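Local atomic coordinates of carboxynorspermidine decarboxylase (Campylobacter jejuni subsp. jejuni 81116, PDB entry 3N29), a protein that probably catalyses the pyridoxal-phosphate-dependent decarboxylation of carboxynorspermidine to norspermidine, the polyamine bound in this structure. Residues G157-S165 / A214-F223; G69-F79 / Q265-G275. All blocks are in the same frame, centred on the assembly; numbering follows the deposited sequence.

In the fold
Both contacts belong to the eight-stranded parallel beta/alpha barrel, with centres about 19 Å apart and nearest atoms about 7 Å apart. Interaction 2 lies in the core: the first and last barrel strands, 71-75 and 265-268, meet through backbone hydrogen bonds, and the loop and helix start that follow reach the cofactor. Interaction 1 is partly buried and farther out, where the chain leaving strand 155-159 packs on helix 209-223. Its chemistry differs accordingly: methyl, sulfur and aromatic contacts carry it, with one weak lysine bond on the solvent side, and the buried surface is smaller, 520 Å² against 819 Å².

Interaction 1: G157-S165 / A214-F223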
loop_
_atom_site.group_PDB
_atom_site.type_symbol
_atom_site.label_atom_id
_atom_site.label_comp_id
_atom_site.label_asym_id
_atom_site.label_seq_id
_atom_site.Cartn_x
_atom_site.Cartn_y
_atom_site.Cartn_z
ATOM N N GLY A 157 30.531 6.367 -2.143
ATOM C CA GLY A 157 30.597 4.993 -2.634
ATOM C C GLY A 157 29.826 4.841 -3.930
ATOM O O GLY A 157 29.020 5.726 -4.316
ATOM N N LEU A 158 30.065 3.723 -4.601
ATOM C CA LEU A 158 29.271 3.298 -5.756
ATOM C C LEU A 158 28.640 1.934 -5.548
ATOM O O LEU A 158 29.294 1.001 -5.050
ATOM C CB LEU A 158 30.120 3.232 -7.014
ATOM C CG LEU A 158 30.784 4.559 -7.432
ATOM C CD1 LEU A 158 31.881 4.299 -8.455
ATOM C CD2 LEU A 158 29.767 5.653 -7.923
ATOM N N ARG A 159 27.402 1.793 -6.015
ATOM C CA ARG A 159 26.727 0.523 -5.940
ATOM C C ARG A 159 27.082 -0.306 -7.167
ATOM O O ARG A 159 27.075 0.195 -8.287
ATOM C CB ARG A 159 25.226 0.685 -5.809
ATOM C CG ARG A 159 24.557 -0.669 -5.835
ATOM C CD ARG A 159 23.129 -0.613 -5.375
ATOM N NE ARG A 159 22.457 -1.909 -5.287
ATOM C CZ ARG A 159 21.191 -2.074 -4.903
ATOM N NH1 ARG A 159 20.435 -1.024 -4.618
ATOM N NH2 ARG A 159 20.659 -3.288 -4.819
ATOM N N CYS A 160 27.403 -1.564 -6.927
ATOM C CA CYS A 160 27.870 -2.518 -7.939
ATOM C C CYS A 160 26.738 -3.501 -8.258
ATOM O O CYS A 160 26.106 -4.050 -7.342
ATOM C CB CYS A 160 29.019 -3.281 -7.354
ATOM S SG CYS A 160 30.419 -2.177 -6.987
ATOM N N ASN A 161 26.479 -3.703 -9.538
ATOM C CA ASN A 161 25.477 -4.651 -9.993
ATOM C C ASN A 161 26.222 -5.965 -10.076
ATOM O O ASN A 161 27.013 -6.147 -10.941
ATOM C CB ASN A 161 24.916 -4.256 -11.356
ATOM C CG ASN A 161 23.899 -5.247 -11.876
ATOM O OD1 ASN A 161 23.879 -6.399 -11.414
ATOM N ND2 ASN A 161 23.042 -4.819 -12.875
ATOM N N VAL A 162 25.986 -6.886 -9.176
ATOM C CA VAL A 162 26.788 -8.092 -9.207
ATOM C C VAL A 162 26.343 -9.100 -10.258
ATOM O O VAL A 162 27.179 -9.934 -10.705
ATOM C CB VAL A 162 26.905 -8.681 -7.830
ATOM C CG1 VAL A 162 27.580 -10.044 -7.883
ATOM C CG2 VAL A 162 27.709 -7.693 -6.999
ATOM N N GLU A 163 25.091 -8.981 -10.744
ATOM C CA GLU A 163 24.626 -9.810 -11.894
ATOM C C GLU A 163 24.669 -11.314 -11.567
ATOM O O GLU A 163 25.450 -12.079 -12.134
ATOM C CB GLU A 163 25.456 -9.554 -13.174
ATOM C CG GLU A 163 25.377 -8.145 -13.826
ATOM C CD GLU A 163 25.997 -8.133 -15.243
ATOM O OE1 GLU A 163 27.219 -7.815 -15.435
ATOM O OE2 GLU A 163 25.242 -8.491 -16.171
ATOM N N PHE A 164 23.807 -11.730 -10.655
ATOM C CA PHE A 164 23.835 -13.095 -10.159
ATOM C C PHE A 164 22.429 -13.584 -9.765
ATOM O O PHE A 164 21.554 -12.779 -9.449
ATOM C CB PHE A 164 24.829 -13.177 -8.985
ATOM C CG PHE A 164 25.156 -14.587 -8.564
ATOM C CD1 PHE A 164 25.584 -15.535 -9.514
ATOM C CD2 PHE A 164 25.031 -14.971 -7.223
ATOM C CE1 PHE A 164 25.884 -16.844 -9.138
ATOM C CE2 PHE A 164 25.316 -16.277 -6.840
ATOM C CZ PHE A 164 25.754 -17.225 -7.808
ATOM N N SER A 165 22.215 -14.903 -9.823
ATOM C CA SER A 165 20.936 -15.515 -9.438
ATOM C C SER A 165 20.854 -15.622 -7.914
ATOM O O SER A 165 19.839 -16.046 -7.362
ATOM C CB SER A 165 20.805 -16.908 -10.060
ATOM O OG SER A 165 21.741 -17.811 -9.475
ATOM N N ALA A 214 28.380 -17.104 -1.956
ATOM C CA ALA A 214 28.225 -17.192 -3.433
ATOM C C ALA A 214 28.265 -15.813 -4.076
ATOM O O ALA A 214 28.933 -15.646 -5.084
ATOM C CB ALA A 214 26.941 -17.893 -3.819
ATOM N N VAL A 215 27.620 -14.819 -3.478
ATOM C CA VAL A 215 27.660 -13.427 -4.021
ATOM C C VAL A 215 29.060 -12.812 -3.906
ATOM O O VAL A 215 29.557 -12.188 -4.858
ATOM C CB VAL A 215 26.577 -12.440 -3.411
ATOM C CG1 VAL A 215 26.773 -11.029 -3.984
ATOM C CG2 VAL A 215 25.135 -12.900 -3.766
ATOM N N LEU A 216 29.742 -13.052 -2.782
ATOM C CA LEU A 216 31.103 -12.488 -2.596
ATOM C C LEU A 216 32.037 -13.059 -3.599
ATOM O O LEU A 216 32.895 -12.353 -4.148
ATOM C CB LEU A 216 31.664 -12.759 -1.187
ATOM C CG LEU A 216 31.066 -11.807 -0.155
ATOM C CD1 LEU A 216 31.460 -12.275 1.269
ATOM C CD2 LEU A 216 31.495 -10.378 -0.340
ATOM N N LYS A 217 31.902 -14.353 -3.852
ATOM C CA LYS A 217 32.731 -14.954 -4.891
ATOM C C LYS A 217 32.589 -14.239 -6.239
ATOM O O LYS A 217 33.624 -13.967 -6.911
ATOM C CB LYS A 217 32.460 -16.446 -5.034
ATOM C CG LYS A 217 32.854 -17.256 -3.785
ATOM C CD LYS A 217 32.841 -18.778 -4.043
ATOM C CE LYS A 217 32.763 -19.508 -2.719
ATOM N NZ LYS A 217 33.021 -20.968 -2.727
ATOM N N VAL A 218 31.337 -13.937 -6.632
ATOM C CA VAL A 218 31.074 -13.253 -7.898
ATOM C C VAL A 218 31.530 -11.782 -7.852
ATOM O O VAL A 218 32.136 -11.257 -8.777
ATOM C CB VAL A 218 29.590 -13.367 -8.301
ATOM C CG1 VAL A 218 29.343 -12.598 -9.641
ATOM C CG2 VAL A 218 29.193 -14.813 -8.410
ATOM N N PHE A 219 31.278 -11.127 -6.744
ATOM C CA PHE A 219 31.748 -9.751 -6.555
ATOM C C PHE A 219 33.277 -9.612 -6.646
ATOM O O PHE A 219 33.787 -8.669 -7.293
ATOM C CB PHE A 219 31.244 -9.272 -5.215
ATOM C CG PHE A 219 31.694 -7.878 -4.838
ATOM C CD1 PHE A 219 31.278 -6.775 -5.558
ATOM C CD2 PHE A 219 32.505 -7.680 -3.722
ATOM C CE1 PHE A 219 31.682 -5.459 -5.178
ATOM C CE2 PHE A 219 32.907 -6.385 -3.323
ATOM C CZ PHE A 219 32.508 -5.270 -4.061
ATOM N N GLU A 220 34.021 -10.513 -5.989
ATOM C CA GLU A 220 35.483 -10.446 -6.097
ATOM C C GLU A 220 35.989 -10.792 -7.488
ATOM O O GLU A 220 36.962 -10.211 -7.978
ATOM C CB GLU A 220 36.159 -11.350 -5.046
ATOM C CG GLU A 220 35.786 -10.946 -3.649
ATOM C CD GLU A 220 36.544 -11.768 -2.603
ATOM O OE1 GLU A 220 37.771 -11.816 -2.699
ATOM O OE2 GLU A 220 35.901 -12.347 -1.713
ATOM N N GLU A 221 35.312 -11.722 -8.139
ATOM C CA GLU A 221 35.731 -12.111 -9.464
ATOM C C GLU A 221 35.562 -10.902 -10.416
ATOM O O GLU A 221 36.496 -10.575 -11.142
ATOM C CB GLU A 221 34.948 -13.328 -9.917
ATOM C CG GLU A 221 35.533 -14.055 -11.078
ATOM C CD GLU A 221 34.452 -14.475 -12.049
ATOM O OE1 GLU A 221 34.277 -15.689 -12.263
ATOM O OE2 GLU A 221 33.747 -13.579 -12.573
ATOM N N LYS A 222 34.421 -10.227 -10.370
ATOM C CA LYS A 222 34.154 -9.149 -11.305
ATOM C C LYS A 222 34.719 -7.765 -10.927
ATOM O O LYS A 222 35.053 -6.973 -11.818
ATOM C CB LYS A 222 32.642 -9.019 -11.556
ATOM C CG LYS A 222 32.020 -10.077 -12.460
ATOM C CD LYS A 222 30.436 -9.944 -12.427
ATOM C CE LYS A 222 29.699 -10.579 -13.643
ATOM N NZ LYS A 222 28.562 -11.502 -13.248
ATOM N N PHE A 223 34.757 -7.431 -9.648
ATOM C CA PHE A 223 35.117 -6.078 -9.209
ATOM C C PHE A 223 36.426 -6.056 -8.386
ATOM O O PHE A 223 36.871 -4.988 -7.945
ATOM C CB PHE A 223 33.998 -5.487 -8.370
ATOM C CG PHE A 223 32.683 -5.296 -9.098
ATOM C CD1 PHE A 223 32.321 -4.051 -9.609
ATOM C CD2 PHE A 223 31.807 -6.352 -9.236
ATOM C CE1 PHE A 223 31.097 -3.864 -10.267
ATOM C CE2 PHE A 223 30.577 -6.200 -9.906
ATOM C CZ PHE A 223 30.232 -4.931 -10.421
#
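V162 sets its two methyls against helix 209-223 where the chain leaves strand 155-159 of the beta/alpha barrel, a strand-end loop packing on a barrel helix. The tight part lies around this valine and C160. V162 CG1 meets V218 CG1 at 3.6 Å, while CG2 turns to F219 CD1, the two side chains crossing at about a right angle. One turn further along the helix, the F223 ring takes C160 CB over one face in a CH-pi contact, 3.9 Å from CB to the ring centroid and 23° off the normal. The sulfur of C160 is shared between two rings: SG stands at the edge of F219, 4.0 Å from CE1, and lies oblique to the F223 ring, neither over its face nor at its edge. Outside the pair, F201 meets the F219 ring and F188 meets F223 edge-to-face, which places this end of the contact in a larger aromatic cluster; L199 of strand 198-200 touches both C160 and F219.

Toward solvent the packing thins. F164 is exposed, yet its ring is not loose on the helix side: V218 CG2 sits over the ring centre, 13° off the normal, V215 CG2 lies at the edge near the ring plane, and A214 CB approaches CE2. The two V218 methyls thus serve different partners, CG1 the buried valine and CG2 the exposed ring. Polar contact at this margin is slight. E163 OE1 and K222 NZ carry opposite charges but stay 4.5 Å apart, beyond a salt bridge, so any attraction between them is probably modest. The lysine chain is bent at its last torsion (chi4 130°), which brings NZ to the loop backbone, where it makes a weak hydrogen bond to V162 O at 3.3 Å.

Interaction 2: G69-F79 / Q265-G275; sequences GAKVLLALKGF and QVYLEPGEAVG. With PLP (pyridoxal-5'-phosphate), chain C; NSD (N-(3-aminopropyl)propane-1,3-diamine), chain D.
K71 and Y267 lie side by side, pointing the same way from neighbouring parallel strands. From the lysine's CB outward the chain follows the phenol: CB rests 3.7 Å from Y267 CE1, CG passes the Q265 side chain, CD lies obliquely by the tyrosine ring and near OH, and CE stays close to CE1. A bend at its third torsion keeps the end of the chain beside the phenol, and NZ hydrogen-bonds Y267 OH at 2.9 Å. The ammonium also forms a salt bridge with E113.

Beneath these side chains the backbones pair in parallel register. V266 O accepts from K71 N, K71 O from L268 N, and L268 O from L73 N, all with N-H...O angles above 160°. Past the regular ladder, A75 N donates to P270 O at 2.8 Å, although the donor stands 45° out of the carbonyl plane.

Beyond the ladder the two chains stay together and both reach pyridoxal phosphate. K77 NZ is covalently joined to C4A of the cofactor, and A75 CB lies against C5A. From just after strand 265-268, E269 OE1 comes within 2.7 Å of the pyridine N1; T96 and N234 hydrogen-bond its OE2. G271 N donates almost straight (178°) to O2P and E272 N to O1P, so the start of helix 272-275 faces the phosphate, while E272 OE1 accepts a hydrogen bond from norspermidine N1. Joining strands 71-75 and 265-268 closes the parallel beta/alpha barrel, with the cofactor site at their C-terminal ends, as in fold-type III (alanine racemase-fold) pyridoxal-phosphate enzymes.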
loop_
_atom_site.group_PDB
_atom_site.type_symbol
_atom_site.label_atom_id
_atom_site.label_comp_id
_atom_site.label_asym_id
_atom_site.label_seq_id
_atom_site.Cartn_x
_atom_site.Cartn_y
_atom_site.Cartn_z
ATOM N N GLY A 69 34.479 -7.524 13.226
ATOM C CA GLY A 69 34.904 -6.141 12.975
ATOM C C GLY A 69 33.944 -5.367 12.038
ATOM O O GLY A 69 34.102 -4.163 11.878
ATOM N N ALA A 70 32.941 -6.043 11.438
ATOM C CA ALA A 70 31.997 -5.330 10.526
ATOM C C ALA A 70 31.181 -4.379 11.342
ATOM O O ALA A 70 30.885 -4.691 12.521
ATOM C CB ALA A 70 31.042 -6.298 9.866
ATOM N N LYS A 71 30.747 -3.277 10.726
ATOM C CA LYS A 71 29.863 -2.313 11.392
ATOM C C LYS A 71 28.408 -2.565 10.903
ATOM O O LYS A 71 28.178 -2.612 9.703
ATOM C CB LYS A 71 30.308 -0.918 11.051
ATOM C CG LYS A 71 31.605 -0.469 11.762
ATOM C CD LYS A 71 32.124 0.829 11.249
ATOM C CE LYS A 71 31.474 2.035 11.831
ATOM N NZ LYS A 71 31.759 3.398 11.200
ATOM N N VAL A 72 27.466 -2.764 11.821
ATOM C CA VAL A 72 26.107 -3.159 11.417
ATOM C C VAL A 72 25.187 -1.953 11.468
ATOM O O VAL A 72 25.179 -1.153 12.454
ATOM C CB VAL A 72 25.619 -4.372 12.239
ATOM C CG1 VAL A 72 24.228 -4.908 11.796
ATOM C CG2 VAL A 72 26.575 -5.428 12.190
ATOM N N LEU A 73 24.408 -1.760 10.405
ATOM C CA LEU A 73 23.459 -0.674 10.286
ATOM C C LEU A 73 22.020 -1.200 10.169
ATOM O O LEU A 73 21.818 -2.297 9.666
ATOM C CB LEU A 73 23.741 0.191 9.042
ATOM C CG LEU A 73 25.194 0.699 8.843
ATOM C CD1 LEU A 73 25.439 1.237 7.434
ATOM C CD2 LEU A 73 25.518 1.801 9.813
ATOM N N LEU A 74 21.057 -0.412 10.648
ATOM C CA LEU A 74 19.630 -0.749 10.470
ATOM C C LEU A 74 19.248 -0.169 9.101
ATOM O O LEU A 74 19.292 1.044 8.907
ATOM C CB LEU A 74 18.771 -0.086 11.540
ATOM C CG LEU A 74 17.218 0.034 11.292
ATOM C CD1 LEU A 74 16.698 -1.364 11.110
ATOM C CD2 LEU A 74 16.548 0.874 12.472
ATOM N N ALA A 75 18.776 -1.021 8.196
ATOM C CA ALA A 75 18.143 -0.530 6.936
ATOM C C ALA A 75 16.665 -0.119 7.212
ATOM O O ALA A 75 15.838 -0.960 7.457
ATOM C CB ALA A 75 18.165 -1.670 5.847
ATOM N N LEU A 76 16.396 1.180 7.236
ATOM C CA LEU A 76 15.070 1.743 7.617
ATOM C C LEU A 76 13.891 1.325 6.673
ATOM O O LEU A 76 12.733 1.370 7.135
ATOM C CB LEU A 76 15.119 3.264 7.661
ATOM C CG LEU A 76 15.860 3.808 8.952
ATOM C CD1 LEU A 76 16.129 5.312 8.752
ATOM C CD2 LEU A 76 15.063 3.607 10.245
ATOM N N LYS A 77 14.210 0.905 5.457
ATOM C CA LYS A 77 13.219 0.417 4.501
ATOM C C LYS A 77 12.244 -0.542 5.138
ATOM O O LYS A 77 11.089 -0.435 4.997
ATOM C CB LYS A 77 13.880 -0.304 3.294
ATOM C CG LYS A 77 12.772 -0.504 2.120
ATOM C CD LYS A 77 13.315 -1.182 0.844
ATOM C CE LYS A 77 14.602 -1.806 1.280
ATOM N NZ LYS A 77 15.361 -2.718 0.179
ATOM N N GLY A 78 12.744 -1.520 5.851
ATOM C CA GLY A 78 11.863 -2.535 6.402
ATOM C C GLY A 78 11.421 -2.317 7.855
ATOM O O GLY A 78 10.390 -2.847 8.269
ATOM N N PHE A 79 12.212 -1.618 8.634
ATOM C CA PHE A 79 11.954 -1.493 10.058
ATOM C C PHE A 79 12.357 -0.099 10.497
ATOM O O PHE A 79 13.533 0.240 10.398
ATOM C CB PHE A 79 12.749 -2.540 10.845
ATOM C CG PHE A 79 12.537 -2.525 12.323
ATOM C CD1 PHE A 79 11.499 -3.220 12.898
ATOM C CD2 PHE A 79 13.376 -1.802 13.167
ATOM C CE1 PHE A 79 11.340 -3.235 14.284
ATOM C CE2 PHE A 79 13.172 -1.780 14.572
ATOM C CZ PHE A 79 12.158 -2.507 15.110
ATOM N N GLN A 265 36.986 -1.673 5.836
ATOM C CA GLN A 265 35.981 -1.748 6.880
ATOM C C GLN A 265 34.718 -2.284 6.130
ATOM O O GLN A 265 34.307 -1.731 5.114
ATOM C CB GLN A 265 35.731 -0.343 7.410
ATOM C CG GLN A 265 34.516 -0.176 8.379
ATOM C CD GLN A 265 34.678 -1.076 9.545
ATOM O OE1 GLN A 265 33.987 -2.088 9.696
ATOM N NE2 GLN A 265 35.628 -0.754 10.361
ATOM N N VAL A 266 34.123 -3.346 6.643
ATOM C CA VAL A 266 32.932 -3.927 6.037
ATOM C C VAL A 266 31.736 -3.381 6.802
ATOM O O VAL A 266 31.787 -3.231 8.024
ATOM C CB VAL A 266 32.918 -5.481 6.190
ATOM C CG1 VAL A 266 31.589 -6.019 5.757
ATOM C CG2 VAL A 266 34.040 -6.140 5.327
ATOM N N TYR A 267 30.672 -3.089 6.076
ATOM C CA TYR A 267 29.378 -2.683 6.622
ATOM C C TYR A 267 28.325 -3.687 6.238
ATOM O O TYR A 267 28.347 -4.257 5.117
ATOM C CB TYR A 267 28.976 -1.305 6.078
ATOM C CG TYR A 267 29.795 -0.206 6.639
ATOM C CD1 TYR A 267 29.351 0.506 7.747
ATOM C CD2 TYR A 267 31.040 0.114 6.094
ATOM C CE1 TYR A 267 30.077 1.516 8.285
ATOM C CE2 TYR A 267 31.815 1.121 6.663
ATOM C CZ TYR A 267 31.319 1.806 7.756
ATOM O OH TYR A 267 32.021 2.816 8.348
ATOM N N LEU A 268 27.393 -3.959 7.161
ATOM C CA LEU A 268 26.214 -4.788 6.836
ATOM C C LEU A 268 24.971 -3.954 7.125
ATOM O O LEU A 268 24.994 -3.140 8.045
ATOM C CB LEU A 268 26.160 -6.066 7.647
ATOM C CG LEU A 268 27.282 -7.107 7.630
ATOM C CD1 LEU A 268 27.078 -8.124 8.704
ATOM C CD2 LEU A 268 27.375 -7.841 6.299
ATOM N N GLU A 269 23.880 -4.169 6.388
ATOM C CA GLU A 269 22.770 -3.284 6.573
ATOM C C GLU A 269 21.475 -4.075 6.490
ATOM O O GLU A 269 20.608 -3.831 5.594
ATOM C CB GLU A 269 22.867 -2.040 5.682
ATOM C CG GLU A 269 23.166 -2.307 4.292
ATOM C CD GLU A 269 23.203 -1.060 3.346
ATOM O OE1 GLU A 269 22.695 -1.248 2.248
ATOM O OE2 GLU A 269 23.662 0.066 3.717
ATOM N N PRO A 270 21.278 -4.949 7.479
ATOM C CA PRO A 270 20.030 -5.637 7.607
ATOM C C PRO A 270 18.853 -4.718 7.976
ATOM O O PRO A 270 19.011 -3.753 8.748
ATOM C CB PRO A 270 20.303 -6.556 8.751
ATOM C CG PRO A 270 21.214 -5.852 9.605
ATOM C CD PRO A 270 22.157 -5.266 8.621
ATOM N N GLY A 271 17.701 -5.027 7.406
ATOM C CA GLY A 271 16.444 -4.444 7.874
ATOM C C GLY A 271 15.552 -5.509 8.554
ATOM O O GLY A 271 15.308 -5.492 9.781
ATOM N N GLU A 272 15.113 -6.444 7.764
ATOM C CA GLU A 272 14.231 -7.501 8.245
ATOM C C GLU A 272 14.788 -8.256 9.442
ATOM O O GLU A 272 14.064 -8.495 10.384
ATOM C CB GLU A 272 13.896 -8.451 7.123
ATOM C CG GLU A 272 13.069 -9.617 7.531
ATOM C CD GLU A 272 12.549 -10.399 6.344
ATOM O OE1 GLU A 272 12.717 -10.012 5.172
ATOM O OE2 GLU A 272 12.047 -11.456 6.600
ATOM N N ALA A 273 16.087 -8.459 9.456
ATOM C CA ALA A 273 16.742 -9.150 10.541
ATOM C C ALA A 273 16.577 -8.456 11.889
ATOM O O ALA A 273 16.512 -9.093 12.894
ATOM C CB ALA A 273 18.178 -9.327 10.231
ATOM N N VAL A 274 16.586 -7.149 11.890
ATOM C CA VAL A 274 16.338 -6.403 13.100
ATOM C C VAL A 274 14.932 -6.625 13.648
ATOM O O VAL A 274 14.771 -6.831 14.795
ATOM C CB VAL A 274 16.604 -4.916 12.896
ATOM C CG1 VAL A 274 16.303 -4.158 14.098
ATOM C CG2 VAL A 274 18.031 -4.686 12.493
ATOM N N GLY A 275 13.943 -6.610 12.767
ATOM C CA GLY A 275 12.552 -6.729 13.131
ATOM C C GLY A 275 11.956 -8.116 13.174
ATOM O O GLY A 275 10.846 -8.275 13.547
HETATM N N1 PLP C . 20.240 -2.174 1.772
HETATM C C2 PLP C . 19.596 -1.858 0.608
HETATM C C2A PLP C . 20.296 -1.029 -0.439
HETATM C C3 PLP C . 18.244 -2.292 0.444
HETATM O O3 PLP C . 17.557 -1.969 -0.728
HETATM C C4 PLP C . 17.600 -3.037 1.451
HETATM C C4A PLP C . 16.145 -3.450 1.271
HETATM C C5 PLP C . 18.308 -3.391 2.610
HETATM C C6 PLP C . 19.637 -2.935 2.734
HETATM C C5A PLP C . 17.675 -4.201 3.718
HETATM O O4P PLP C . 17.140 -5.409 3.240
HETATM P P PLP C . 16.505 -6.485 4.202
HETATM O O1P PLP C . 15.438 -5.766 5.006
HETATM O O2P PLP C . 17.624 -6.994 5.141
HETATM O O3P PLP C . 16.040 -7.607 3.389
HETATM C C1 NSD D . 13.056 -7.602 2.391
HETATM N N1 NSD D . 13.504 -8.757 3.113
HETATM C C2 NSD D . 13.102 -7.783 0.912
HETATM N N2 NSD D . 12.087 -5.839 -0.038
HETATM C C3 NSD D . 13.151 -6.498 0.164
HETATM N N3 NSD D . 7.987 -5.392 1.442
HETATM C C4 NSD D . 10.917 -6.166 0.322
HETATM C C5 NSD D . 9.836 -5.183 -0.031
HETATM C C6 NSD D . 8.463 -5.778 0.154
#